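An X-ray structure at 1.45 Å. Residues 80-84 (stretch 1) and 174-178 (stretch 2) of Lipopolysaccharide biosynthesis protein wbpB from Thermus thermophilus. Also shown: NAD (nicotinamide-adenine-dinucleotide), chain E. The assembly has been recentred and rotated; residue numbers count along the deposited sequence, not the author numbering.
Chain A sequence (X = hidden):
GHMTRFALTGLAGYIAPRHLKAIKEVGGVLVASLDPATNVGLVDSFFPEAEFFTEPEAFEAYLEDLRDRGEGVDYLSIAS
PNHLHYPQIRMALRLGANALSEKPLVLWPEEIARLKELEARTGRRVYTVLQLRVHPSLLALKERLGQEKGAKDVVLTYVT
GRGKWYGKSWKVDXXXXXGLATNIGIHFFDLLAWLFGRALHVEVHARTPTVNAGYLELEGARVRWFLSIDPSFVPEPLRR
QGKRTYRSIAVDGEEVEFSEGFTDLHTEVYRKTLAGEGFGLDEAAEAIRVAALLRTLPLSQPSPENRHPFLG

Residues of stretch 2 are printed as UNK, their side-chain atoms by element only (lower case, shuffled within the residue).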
# COMPACT_ATOMS: atom_id res chain seq x y z
N SER A 80 5.18 -11.30 10.42
CA SER A 80 4.15 -10.37 9.99
C SER A 80 3.46 -9.69 11.18
O SER A 80 3.71 -10.12 12.33
CB SER A 80 3.14 -11.13 9.11
OG SER A 80 2.63 -12.21 9.92
N PRO A 81 2.60 -8.68 10.94
CA PRO A 81 1.79 -8.07 12.02
C PRO A 81 0.92 -9.12 12.73
O PRO A 81 0.60 -10.18 12.15
CB PRO A 81 0.90 -7.07 11.29
CG PRO A 81 1.79 -6.63 10.09
CD PRO A 81 2.42 -7.94 9.67
N ASN A 82 0.64 -8.89 14.00
CA ASN A 82 0.13 -9.92 14.89
C ASN A 82 -1.13 -10.56 14.38
O ASN A 82 -1.28 -11.79 14.59
CB ASN A 82 -0.10 -9.35 16.29
CG ASN A 82 1.17 -8.75 16.89
OD1 ASN A 82 2.29 -9.01 16.44
ND2 ASN A 82 0.98 -7.98 17.97
N HIS A 83 -2.05 -9.79 13.82
CA HIS A 83 -3.33 -10.36 13.40
C HIS A 83 -3.15 -11.34 12.25
O HIS A 83 -4.07 -12.16 12.01
CB HIS A 83 -4.31 -9.29 13.00
CG HIS A 83 -3.94 -8.56 11.75
ND1 HIS A 83 -2.72 -7.94 11.56
CD2 HIS A 83 -4.65 -8.35 10.61
CE1 HIS A 83 -2.69 -7.39 10.36
NE2 HIS A 83 -3.86 -7.60 9.78
N LEU A 84 -2.03 -11.27 11.55
CA LEU A 84 -1.79 -12.21 10.46
C LEU A 84 -1.13 -13.48 10.95
O LEU A 84 -0.96 -14.45 10.18
CB LEU A 84 -0.87 -11.55 9.40
CG LEU A 84 -1.68 -10.60 8.54
CD1 LEU A 84 -0.71 -9.55 7.93
CD2 LEU A 84 -2.38 -11.39 7.40
N UNK A 174 -5.56 -1.70 17.34
CA UNK A 174 -5.81 -2.83 18.24
C UNK A 174 -6.26 -4.07 17.49
O UNK A 174 -5.94 -5.19 17.89
c UNK A 174 -6.85 -2.42 19.27
c UNK A 174 -7.95 -3.19 21.43
o UNK A 174 -7.72 -2.24 22.19
o UNK A 174 -8.92 -3.96 21.60
c UNK A 174 -6.97 -3.52 20.33
N UNK A 175 -6.97 -3.90 16.38
CA UNK A 175 -7.35 -5.10 15.61
C UNK A 175 -6.17 -5.84 15.02
O UNK A 175 -6.25 -7.06 14.79
c UNK A 175 -8.33 -4.74 14.52
N UNK A 176 -5.10 -5.11 14.73
CA UNK A 176 -3.90 -5.70 14.19
C UNK A 176 -2.90 -6.18 15.22
O UNK A 176 -2.20 -7.17 15.03
c UNK A 176 -3.26 -3.75 10.89
c UNK A 176 -4.09 -4.42 11.98
c UNK A 176 -4.22 -3.48 9.72
n UNK A 176 -3.39 -3.04 8.54
c UNK A 176 -3.20 -4.79 13.16
N UNK A 177 -2.82 -5.41 16.31
CA UNK A 177 -1.76 -5.67 17.29
C UNK A 177 -2.20 -6.36 18.58
O UNK A 177 -1.34 -6.91 19.25
c UNK A 177 -1.04 -4.36 17.68
o UNK A 177 -1.88 -3.61 18.51
N UNK A 178 -3.48 -6.22 18.86
CA UNK A 178 -4.06 -6.65 20.14
C UNK A 178 -3.93 -5.63 21.26
O UNK A 178 -4.44 -5.86 22.36
PA NAD E . 7.37 -4.18 11.11
O1A NAD E . 8.74 -3.61 11.12
O2A NAD E . 6.12 -3.30 10.95
O5B NAD E . 7.48 -5.23 9.93
C5B NAD E . 6.28 -5.88 9.62
C4B NAD E . 6.43 -6.51 8.21
O4B NAD E . 5.29 -7.36 7.90
C3B NAD E . 6.38 -5.37 7.16
O3B NAD E . 7.54 -5.39 6.31
C2B NAD E . 5.05 -5.58 6.41
O2B NAD E . 5.07 -5.18 5.03
C1B NAD E . 5.00 -7.14 6.52
N9A NAD E . 3.62 -7.63 6.24
C8A NAD E . 2.39 -7.06 6.25
N7A NAD E . 1.46 -7.93 5.86
C5A NAD E . 2.11 -9.08 5.49
C6A NAD E . 1.69 -10.36 4.97
N6A NAD E . 0.38 -10.59 4.67
N1A NAD E . 2.71 -11.21 4.80
C2A NAD E . 4.00 -11.06 5.04
N3A NAD E . 4.42 -9.85 5.51
C4A NAD E . 3.48 -8.93 5.74
O3 NAD E . 7.16 -5.03 12.45
PN NAD E . 8.15 -5.86 13.32
O1N NAD E . 8.59 -5.02 14.51
O2N NAD E . 9.20 -6.50 12.45
O5D NAD E . 7.19 -6.94 14.01
C5D NAD E . 7.00 -8.10 13.24
C4D NAD E . 6.50 -9.17 14.22
O4D NAD E . 7.63 -9.47 15.07
C3D NAD E . 5.33 -8.78 15.13
O3D NAD E . 4.59 -10.02 15.40
C2D NAD E . 6.06 -8.39 16.42
O2D NAD E . 5.27 -8.60 17.58
C1D NAD E . 7.33 -9.25 16.46
N1N NAD E . 8.43 -8.64 17.19
C2N NAD E . 9.08 -9.34 18.09
C3N NAD E . 10.15 -8.87 18.84
C7N NAD E . 10.69 -9.78 19.86
O7N NAD E . 10.55 -11.02 19.78
N7N NAD E . 11.45 -9.19 20.77
C4N NAD E . 10.58 -7.56 18.58
C5N NAD E . 9.93 -6.88 17.55
C6N NAD E . 8.86 -7.41 16.84

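Position 174 carries five side-chain atoms, three carbons in line with two oxygens on the last, and they do not reach stretch 1. That terminal carboxylate two carbons beyond CB makes it Glu174. Its side chain is exposed. Its backbone O accepts a hydrogen bond from the N of position 178 at 2.8 Å, closing the helical turn.

Position 175 has a single carbon beyond the backbone; this carbon is not in contact with stretch 1, and what meets it is the carbonyl, with O of position 175 lying 3.5 Å from CB of His83. The lone carbon identifies Ala175. Its CA-to-CB bond points sideways.

At position 176 four carbons run unbranched to a nitrogen, and the carbon chain lies over one face of the His83 imidazole. Such a chain is the signature of lysine. Lys176 sets out sideways with chi1 in m and the remaining torsions in t, an extended chain. Lys176 CG lies 3.8 Å from the centroid of the His83 ring, only 15° off the normal, a CH-pi contact; Lys176 CB is 3.6 Å from His83 ND1. The backbone contributes too: Lys176 O receives a weak hydrogen bond from His83 N at 2.9 Å, weak because the angle at the hydrogen is just 128°.

Position 177 shows one carbon followed by one oxygen, with no further branch; CB of position 177 comes within 4.2 Å of Asn82 ND2, although the CA-to-CB bond points away overall. This is Ser177. OG is hydrogen-bonded to a residue adjoining one of the stretches. Separately, Asn82 ND2 donates to Ser177 O at 2.9 Å with a good angle of 158°.

Position 178 has no side-chain atoms at all and makes no contact with stretch 1; it is Gly178. It leaves the helix with phi at 84°, a conformation that by itself favours glycine. An ideal CB on Gly178 would sit 5.1 Å from Asn82 ND2, so that distance gives no sign of a clash with this atom.

The contact is small, 236 Å² summed over both sides, and joins segments more than ninety residues apart. Its rule is to use carbonyls near the end of a helix as acceptors, one for a backbone NH and one for a side-chain amide, then cover the neighbouring ring with the methylenes of a lysine. Asn82 links the two partners: while ND2 holds Ser177 O, Asn82 OD1 accepts a hydrogen bond from O3D of the NAD at 2.7 Å. One amide thus ties the helix end to the cofactor, and both its polar atoms are engaged.

Stretch 2, residues 174-178: EAKSG
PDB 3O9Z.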